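Replication protein B (Plasmid RSF1010, PDB 3H20) acts as the primase of a broad-host-range plasmid that replicates exclusively in leading-strand mode, probably building primers from nucleotides on single-stranded DNA. Local coordinates at residues A[125-128]-A[129-132]; A[180-183]-A[184-187]; A[229-232]-A[233-237]. One frame throughout, in Å; residues are numbered along the deposited sequence.

Overall arrangement
All three contacts are local, between side chains a helical turn apart. Contact 1 (125-132) closes helix 117-130, and contact 2 (180-187) opens the long helix 179-206; both belong to the N-terminal primase domain. Their centres are about 14 Å apart and they touch, with Thr126 CG2 lying 3.7 Å from Gln185 OE1. Contact 3 (229-237), on helix 220-234, is remote: its centre is about 52 Å from each of the other two, and its nearest atoms are about 38 Å from contact 1 and about 37 Å from contact 2. The diphosphate is bound by Tyr62, Arg145, Asn151 and Lys153, none of which belongs to a contact.

Contact 1 (A[125-128]-A[129-132]); sequences RTLA and SEYD. With SO4 (sulfate ion), chain D.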
ATOM      1  N   ARG A 125      10.190   3.653  -4.138  1.00 33.46           N
ATOM      2  CA  ARG A 125      10.372   2.204  -4.099  1.00 34.06           C
ATOM      3  C   ARG A 125      11.527   1.749  -5.001  1.00 34.26           C
ATOM      4  O   ARG A 125      12.292   0.852  -4.637  1.00 33.91           O
ATOM      5  CB  ARG A 125       9.071   1.487  -4.491  1.00 34.17           C
ATOM      6  CG  ARG A 125       7.937   1.669  -3.480  1.00 34.25           C
ATOM      7  CD  ARG A 125       6.756   0.762  -3.775  1.00 34.90           C
ATOM      8  NE  ARG A 125       6.116   1.049  -5.060  1.00 36.45           N
ATOM      9  CZ  ARG A 125       5.193   1.988  -5.255  1.00 37.28           C
ATOM     10  NH1 ARG A 125       4.781   2.757  -4.249  1.00 36.59           N
ATOM     11  NH2 ARG A 125       4.673   2.154  -6.466  1.00 38.01           N
ATOM     12  N   THR A 126      11.644   2.378  -6.171  1.00 34.06           N
ATOM     13  CA  THR A 126      12.695   2.050  -7.140  1.00 34.17           C
ATOM     14  C   THR A 126      14.084   2.361  -6.571  1.00 33.99           C
ATOM     15  O   THR A 126      14.993   1.525  -6.647  1.00 34.11           O
ATOM     16  CB  THR A 126      12.439   2.763  -8.512  1.00 34.36           C
ATOM     17  OG1 THR A 126      11.287   2.181  -9.132  1.00 34.35           O
ATOM     18  CG2 THR A 126      13.625   2.629  -9.456  1.00 33.71           C
ATOM     19  N   LEU A 127      14.230   3.541  -5.971  1.00 33.90           N
ATOM     20  CA  LEU A 127      15.503   3.957  -5.392  1.00 33.82           C
ATOM     21  C   LEU A 127      15.862   3.128  -4.161  1.00 33.99           C
ATOM     22  O   LEU A 127      17.036   2.795  -3.963  1.00 33.95           O
ATOM     23  CB  LEU A 127      15.492   5.457  -5.056  1.00 33.62           C
ATOM     24  CG  LEU A 127      15.462   6.455  -6.224  1.00 34.75           C
ATOM     25  CD1 LEU A 127      15.289   7.894  -5.719  1.00 32.87           C
ATOM     26  CD2 LEU A 127      16.727   6.349  -7.099  1.00 35.19           C
ATOM     27  N   ALA A 128      14.855   2.775  -3.352  1.00 33.68           N
ATOM     28  CA  ALA A 128      15.092   1.919  -2.191  1.00 34.20           C
ATOM     29  C   ALA A 128      15.594   0.546  -2.641  1.00 34.73           C
ATOM     30  O   ALA A 128      16.492  -0.035  -2.024  1.00 34.60           O
ATOM     31  CB  ALA A 128      13.830   1.793  -1.350  1.00 34.11           C
ATOM     32  N   SER A 129      15.017   0.041  -3.730  1.00 35.15           N
ATOM     33  CA  SER A 129      15.464  -1.205  -4.337  1.00 35.98           C
ATOM     34  C   SER A 129      16.862  -1.088  -4.959  1.00 36.42           C
ATOM     35  O   SER A 129      17.706  -1.970  -4.747  1.00 36.87           O
ATOM     36  CB  SER A 129      14.450  -1.693  -5.379  1.00 35.97           C
ATOM     37  OG  SER A 129      14.858  -2.931  -5.912  1.00 37.04           O
ATOM     38  N   GLU A 130      17.100  -0.013  -5.717  1.00 36.80           N
ATOM     39  CA  GLU A 130      18.391   0.221  -6.382  1.00 37.40           C
ATOM     40  C   GLU A 130      19.566   0.181  -5.408  1.00 37.09           C
ATOM     41  O   GLU A 130      20.608  -0.391  -5.720  1.00 37.35           O
ATOM     42  CB  GLU A 130      18.401   1.561  -7.148  1.00 37.21           C
ATOM     43  CG  GLU A 130      17.800   1.494  -8.558  1.00 38.71           C
ATOM     44  CD  GLU A 130      17.804   2.841  -9.308  1.00 38.97           C
ATOM     45  OE1 GLU A 130      18.466   3.800  -8.854  1.00 38.34           O
ATOM     46  OE2 GLU A 130      17.129   2.931 -10.368  1.00 42.44           O
ATOM     47  N   TYR A 131      19.383   0.778  -4.230  1.00 36.54           N
ATOM     48  CA  TYR A 131      20.461   0.937  -3.256  1.00 36.35           C
ATOM     49  C   TYR A 131      20.262   0.105  -1.979  1.00 36.47           C
ATOM     50  O   TYR A 131      20.919   0.356  -0.974  1.00 36.83           O
ATOM     51  CB  TYR A 131      20.714   2.445  -2.984  1.00 35.74           C
ATOM     52  CG  TYR A 131      21.001   3.167  -4.288  1.00 35.54           C
ATOM     53  CD1 TYR A 131      22.209   2.958  -4.959  1.00 35.16           C
ATOM     54  CD2 TYR A 131      20.042   3.989  -4.894  1.00 35.20           C
ATOM     55  CE1 TYR A 131      22.478   3.570  -6.178  1.00 33.42           C
ATOM     56  CE2 TYR A 131      20.305   4.616  -6.129  1.00 34.69           C
ATOM     57  CZ  TYR A 131      21.528   4.385  -6.762  1.00 35.55           C
ATOM     58  OH  TYR A 131      21.818   4.963  -7.978  1.00 34.74           O
ATOM     59  N   ASP A 132      19.378  -0.897  -2.048  1.00 36.78           N
ATOM     60  CA  ASP A 132      19.058  -1.800  -0.915  1.00 37.08           C
ATOM     61  C   ASP A 132      18.866  -0.988   0.382  1.00 37.53           C
ATOM     62  O   ASP A 132      19.427  -1.302   1.430  1.00 37.54           O
ATOM     63  CB  ASP A 132      20.132  -2.907  -0.776  1.00 36.84           C
ATOM     64  CG  ASP A 132      19.680  -4.106   0.083  1.00 37.27           C
ATOM     65  OD1 ASP A 132      18.477  -4.276   0.389  1.00 35.26           O
ATOM     66  OD2 ASP A 132      20.559  -4.910   0.438  1.00 37.21           O
TER
HETATM   67  S   SO4 D 326       2.701   5.988  -2.312  1.00 53.81           S
HETATM   68  O1  SO4 D 326       1.919   5.606  -1.134  1.00 53.59           O
HETATM   69  O2  SO4 D 326       2.481   5.038  -3.407  1.00 53.69           O
HETATM   70  O3  SO4 D 326       2.303   7.318  -2.759  1.00 53.58           O
HETATM   71  O4  SO4 D 326       4.112   5.984  -1.956  1.00 52.25           O
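Thr126 and Glu130 share the shortest backbone bond of this last turn of helix 117-130: Glu130 N donates to Thr126 O at 2.8 Å, with an N-H...O angle of 158°. Beside it Ser129 N reaches Arg125 O at 3.0 Å and Tyr131 N reaches Leu127 O at 3.1 Å. The helix then closes in a Schellman motif. Asp132, with a positive phi of 45°, is its C' residue; its amide makes a weak bond to Ser129 O, and the amide that follows turns back to Ala128 O. At the other end the Arg125 guanidinium presents the edge of its plane to a sulfate ion, NH1 making a weak bond to O2 at 3.3 Å, while NH2 binds Gln122 OE1. Ser140 OG also holds the sulfate, which probably came from the crystallisation liquor.

The Glu130 carboxylate is bordered by two methyl groups. Leu127 CD2 lies 3.5 Å from Glu130 OE1, and Thr126 CG2 lies 3.6 Å from Glu130 OE2. With a chi1 of -69°, Thr126 sets CG2 anti to its own N, beside the carbonyl carbon, and OG1 on the N side, where it bonds to Gln122 O. Leu127 and Tyr131 run side by side, CD2 of the leucine 4.1 Å from CE2 of the ring, and Glu130 CB sits over one ring face toward the rim. Leu127 also packs on Val74 and Val76 of strand 73-79, and Tyr131 OH bonds to Glu90. A salt bridge from Glu130 OE2 to Arg92 NH2 probably offsets much of the carboxylate's charge and helps to fix its direction, with the two methyls flanking it, and ties the helix end to the loop that carries Arg92.

Contact 2 (A[180-183]-A[184-187]); sequences PALV and QQAG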
ATOM      1  N   PRO A 180      14.901  13.412 -14.939  1.00 31.73           N
ATOM      2  CA  PRO A 180      13.991  13.192 -16.069  1.00 31.01           C
ATOM      3  C   PRO A 180      13.869  11.711 -16.466  1.00 30.76           C
ATOM      4  O   PRO A 180      12.764  11.248 -16.746  1.00 29.80           O
ATOM      5  CB  PRO A 180      14.636  14.013 -17.192  1.00 30.81           C
ATOM      6  CG  PRO A 180      15.346  15.101 -16.472  1.00 31.65           C
ATOM      7  CD  PRO A 180      15.889  14.464 -15.237  1.00 31.45           C
ATOM      8  N   ALA A 181      14.990  10.981 -16.458  1.00 30.85           N
ATOM      9  CA  ALA A 181      15.013   9.540 -16.783  1.00 30.83           C
ATOM     10  C   ALA A 181      14.244   8.661 -15.781  1.00 31.38           C
ATOM     11  O   ALA A 181      13.588   7.687 -16.171  1.00 30.75           O
ATOM     12  CB  ALA A 181      16.465   9.047 -16.945  1.00 30.85           C
ATOM     13  N   LEU A 182      14.329   8.988 -14.491  1.00 31.56           N
ATOM     14  CA  LEU A 182      13.582   8.260 -13.470  1.00 31.87           C
ATOM     15  C   LEU A 182      12.059   8.500 -13.579  1.00 32.54           C
ATOM     16  O   LEU A 182      11.264   7.581 -13.331  1.00 33.22           O
ATOM     17  CB  LEU A 182      14.071   8.644 -12.073  1.00 32.02           C
ATOM     18  CG  LEU A 182      15.453   8.121 -11.668  1.00 31.72           C
ATOM     19  CD1 LEU A 182      15.995   9.003 -10.540  1.00 32.43           C
ATOM     20  CD2 LEU A 182      15.409   6.653 -11.263  1.00 30.92           C
ATOM     21  N   VAL A 183      11.672   9.726 -13.932  1.00 32.03           N
ATOM     22  CA  VAL A 183      10.268  10.073 -14.215  1.00 32.24           C
ATOM     23  C   VAL A 183       9.760   9.283 -15.441  1.00 32.51           C
ATOM     24  O   VAL A 183       8.644   8.740 -15.428  1.00 32.02           O
ATOM     25  CB  VAL A 183      10.079  11.604 -14.430  1.00 31.90           C
ATOM     26  CG1 VAL A 183       8.648  11.935 -14.899  1.00 31.72           C
ATOM     27  CG2 VAL A 183      10.384  12.380 -13.133  1.00 32.55           C
ATOM     28  N   GLN A 184      10.585   9.205 -16.481  1.00 32.62           N
ATOM     29  CA  GLN A 184      10.250   8.409 -17.668  1.00 33.60           C
ATOM     30  C   GLN A 184      10.080   6.930 -17.312  1.00 33.72           C
ATOM     31  O   GLN A 184       9.121   6.294 -17.761  1.00 33.41           O
ATOM     32  CB  GLN A 184      11.334   8.520 -18.735  1.00 33.88           C
ATOM     33  CG  GLN A 184      11.404   9.823 -19.467  1.00 35.82           C
ATOM     34  CD  GLN A 184      12.623   9.897 -20.382  1.00 38.97           C
ATOM     35  OE1 GLN A 184      13.610  10.548 -20.049  1.00 41.32           O
ATOM     36  NE2 GLN A 184      12.559   9.229 -21.536  1.00 38.49           N
ATOM     37  N   GLN A 185      11.025   6.395 -16.530  1.00 33.64           N
ATOM     38  CA  GLN A 185      11.035   4.972 -16.126  1.00 34.13           C
ATOM     39  C   GLN A 185       9.782   4.608 -15.329  1.00 34.15           C
ATOM     40  O   GLN A 185       9.152   3.572 -15.579  1.00 34.30           O
ATOM     41  CB  GLN A 185      12.295   4.660 -15.298  1.00 34.12           C
ATOM     42  CG  GLN A 185      12.386   3.227 -14.769  1.00 33.52           C
ATOM     43  CD  GLN A 185      13.644   2.986 -13.950  1.00 33.82           C
ATOM     44  OE1 GLN A 185      13.934   3.717 -13.007  1.00 32.77           O
ATOM     45  NE2 GLN A 185      14.398   1.956 -14.313  1.00 32.27           N
ATOM     46  N   ALA A 186       9.434   5.458 -14.366  1.00 33.54           N
ATOM     47  CA  ALA A 186       8.234   5.274 -13.555  1.00 33.43           C
ATOM     48  C   ALA A 186       6.984   5.219 -14.430  1.00 33.52           C
ATOM     49  O   ALA A 186       6.106   4.379 -14.212  1.00 33.24           O
ATOM     50  CB  ALA A 186       8.115   6.386 -12.508  1.00 33.07           C
ATOM     51  N   GLY A 187       6.917   6.110 -15.418  1.00 33.50           N
ATOM     52  CA  GLY A 187       5.777   6.167 -16.331  1.00 33.70           C
ATOM     53  C   GLY A 187       5.669   4.897 -17.166  1.00 33.88           C
ATOM     54  O   GLY A 187       4.571   4.371 -17.356  1.00 33.03           O
TER
HETATM   55  O   HOH W   1      12.095   5.281 -11.807  1.00 27.13           O
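Pro180 to Gly187 form the opening turns of the long helix 179-206, and the i to i+4 bonding is regular throughout. Gln185 N donates to Ala181 O at 2.9 Å. Ala186 N meets Leu182 O at 3.0 Å and with the straightest N-H...O angle of the four, 163°; Gln184 N to Pro180 O and Gly187 N to Val183 O complete the set.

Leu182 O accepts twice. Besides the Ala186 amide, a water donates to it at 2.9 Å, and the same water donates to Gln185 OE1 at 2.7 Å, so one molecule bridges the backbone and the side-chain amide. Gln185 can reach it because its CG stands anti to the backbone N (chi1 177°) and the chain beyond is extended. This also lays the chain alongside Leu182, both pointing the same way, with Gln185 OE1 3.7 Å from Leu182 CD2. Gln184 takes a different first torsion, with CG beside the backbone N (chi1 -73°), which brings Gln184 CG to 3.4 Å from Pro180 O. Its OE1 and that carbonyl oxygen are both acceptors and cannot bond to each other.

Across the helix pair, Ala186 packs its methyl against Leu119, Gln122 and Ile123 of helix 117-130. On the neighbouring loops Leu182 touches Arg92 and Val111, and Val183 also rests on Val111.

Contact 3 (A[229-232]-A[233-237]); sequences AGLV and KRFGD
Leu231 is the buried side of this turn, and Arg234 and Phe235 both close on it. Phe235 N donates to Leu231 O at 2.8 Å, lying nearly along the C=O axis (C=O...N angle 164°). Arg234 N adds a weak second bond to the same oxygen at 3.3 Å. Leu231 CD2 is shared by the two side chains: it lies over one face of the Arg234 guanidinium, 3.5 Å from NH2, and 4.0 Å from CD2 of the Phe235 ring. Arg234 takes the crowded position at its first torsion, CG between the backbone N and the carbonyl carbon (chi1 59°). That places CG over one face of the Phe235 ring, toward the rim, and the extended chain carries the guanidinium back across Leu231, its edge turned to Gly230 O.

This is the weakly bonded C-terminal end of helix 220-234, packed on helix 239-252 within the C-terminal helix bundle. Leu231 and Phe235 each touch Ile245, Phe235 also meets Cys242, Val232 rests its side chain on Leu239, and Lys241 makes a cation-pi contact with the ring.

The solvent side is looser and belongs to Lys233. Its extended chain merely runs past Ala229 O, with Lys233 CG 3.6 Å from that oxygen, and its amino group points off from the turn.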
ATOM      1  N   ALA A 229     -22.799 -24.516 -15.133  1.00 36.68           N
ATOM      2  CA  ALA A 229     -22.110 -24.307 -16.410  1.00 36.95           C
ATOM      3  C   ALA A 229     -20.947 -25.282 -16.635  1.00 37.04           C
ATOM      4  O   ALA A 229     -20.659 -25.660 -17.772  1.00 37.16           O
ATOM      5  CB  ALA A 229     -21.630 -22.863 -16.528  1.00 36.98           C
ATOM      6  N   GLY A 230     -20.289 -25.679 -15.548  1.00 36.95           N
ATOM      7  CA  GLY A 230     -19.226 -26.678 -15.604  1.00 36.87           C
ATOM      8  C   GLY A 230     -19.721 -28.107 -15.436  1.00 36.90           C
ATOM      9  O   GLY A 230     -19.131 -29.040 -15.984  1.00 37.04           O
ATOM     10  N   LEU A 231     -20.805 -28.282 -14.681  1.00 36.57           N
ATOM     11  CA  LEU A 231     -21.326 -29.620 -14.393  1.00 36.52           C
ATOM     12  C   LEU A 231     -21.979 -30.279 -15.605  1.00 36.62           C
ATOM     13  O   LEU A 231     -21.805 -31.481 -15.827  1.00 36.48           O
ATOM     14  CB  LEU A 231     -22.292 -29.597 -13.201  1.00 36.36           C
ATOM     15  CG  LEU A 231     -21.689 -29.551 -11.790  1.00 36.24           C
ATOM     16  CD1 LEU A 231     -22.739 -29.148 -10.756  1.00 35.30           C
ATOM     17  CD2 LEU A 231     -21.053 -30.886 -11.406  1.00 35.81           C
ATOM     18  N   VAL A 232     -22.710 -29.484 -16.388  1.00 36.80           N
ATOM     19  CA  VAL A 232     -23.465 -29.986 -17.547  1.00 37.20           C
ATOM     20  C   VAL A 232     -22.561 -30.421 -18.708  1.00 37.47           C
ATOM     21  O   VAL A 232     -22.995 -31.146 -19.604  1.00 37.51           O
ATOM     22  CB  VAL A 232     -24.541 -28.972 -18.051  1.00 37.24           C
ATOM     23  CG1 VAL A 232     -25.500 -28.589 -16.929  1.00 37.02           C
ATOM     24  CG2 VAL A 232     -23.897 -27.728 -18.672  1.00 37.04           C
ATOM     25  N   LYS A 233     -21.308 -29.978 -18.681  1.00 37.75           N
ATOM     26  CA  LYS A 233     -20.323 -30.400 -19.669  1.00 38.14           C
ATOM     27  C   LYS A 233     -19.871 -31.850 -19.464  1.00 38.14           C
ATOM     28  O   LYS A 233     -19.669 -32.579 -20.441  1.00 38.43           O
ATOM     29  CB  LYS A 233     -19.127 -29.438 -19.698  1.00 38.29           C
ATOM     30  CG  LYS A 233     -19.500 -28.042 -20.188  1.00 38.83           C
ATOM     31  CD  LYS A 233     -18.287 -27.178 -20.480  1.00 40.02           C
ATOM     32  CE  LYS A 233     -18.712 -25.897 -21.193  1.00 40.34           C
ATOM     33  NZ  LYS A 233     -17.566 -25.151 -21.786  1.00 40.45           N
ATOM     34  N   ARG A 234     -19.721 -32.271 -18.208  1.00 37.98           N
ATOM     35  CA  ARG A 234     -19.322 -33.655 -17.920  1.00 37.99           C
ATOM     36  C   ARG A 234     -20.479 -34.592 -17.543  1.00 37.60           C
ATOM     37  O   ARG A 234     -20.370 -35.810 -17.718  1.00 37.82           O
ATOM     38  CB  ARG A 234     -18.161 -33.729 -16.909  1.00 37.90           C
ATOM     39  CG  ARG A 234     -18.394 -33.110 -15.537  1.00 38.57           C
ATOM     40  CD  ARG A 234     -17.052 -32.885 -14.831  1.00 38.69           C
ATOM     41  NE  ARG A 234     -17.186 -32.612 -13.398  1.00 40.80           N
ATOM     42  CZ  ARG A 234     -17.449 -31.416 -12.873  1.00 41.85           C
ATOM     43  NH1 ARG A 234     -17.622 -30.357 -13.660  1.00 42.65           N
ATOM     44  NH2 ARG A 234     -17.548 -31.276 -11.556  1.00 41.41           N
ATOM     45  N   PHE A 235     -21.585 -34.026 -17.062  1.00 37.06           N
ATOM     46  CA  PHE A 235     -22.765 -34.819 -16.691  1.00 36.52           C
ATOM     47  C   PHE A 235     -24.023 -34.435 -17.490  1.00 36.35           C
ATOM     48  O   PHE A 235     -25.129 -34.410 -16.944  1.00 36.24           O
ATOM     49  CB  PHE A 235     -23.036 -34.721 -15.181  1.00 36.20           C
ATOM     50  CG  PHE A 235     -21.904 -35.221 -14.315  1.00 36.12           C
ATOM     51  CD1 PHE A 235     -21.426 -36.526 -14.448  1.00 35.42           C
ATOM     52  CD2 PHE A 235     -21.332 -34.392 -13.350  1.00 35.40           C
ATOM     53  CE1 PHE A 235     -20.382 -36.992 -13.645  1.00 35.50           C
ATOM     54  CE2 PHE A 235     -20.287 -34.854 -12.539  1.00 35.56           C
ATOM     55  CZ  PHE A 235     -19.814 -36.154 -12.690  1.00 35.35           C
ATOM     56  N   GLY A 236     -23.847 -34.161 -18.783  1.00 36.12           N
ATOM     57  CA  GLY A 236     -24.937 -33.713 -19.661  1.00 36.22           C
ATOM     58  C   GLY A 236     -26.094 -34.681 -19.860  1.00 36.08           C
ATOM     59  O   GLY A 236     -27.157 -34.292 -20.345  1.00 36.28           O
ATOM     60  N   ASP A 237     -25.881 -35.940 -19.483  1.00 35.98           N
ATOM     61  CA  ASP A 237     -26.899 -36.988 -19.589  1.00 35.77           C
ATOM     62  C   ASP A 237     -27.696 -37.197 -18.294  1.00 35.52           C
ATOM     63  O   ASP A 237     -28.586 -38.053 -18.236  1.00 35.58           O
ATOM     64  CB  ASP A 237     -26.257 -38.310 -20.039  1.00 35.91           C
ATOM     65  CG  ASP A 237     -25.122 -38.775 -19.117  1.00 36.37           C
ATOM     66  OD1 ASP A 237     -24.771 -38.066 -18.144  1.00 36.16           O
ATOM     67  OD2 ASP A 237     -24.572 -39.864 -19.380  1.00 37.04           O
TER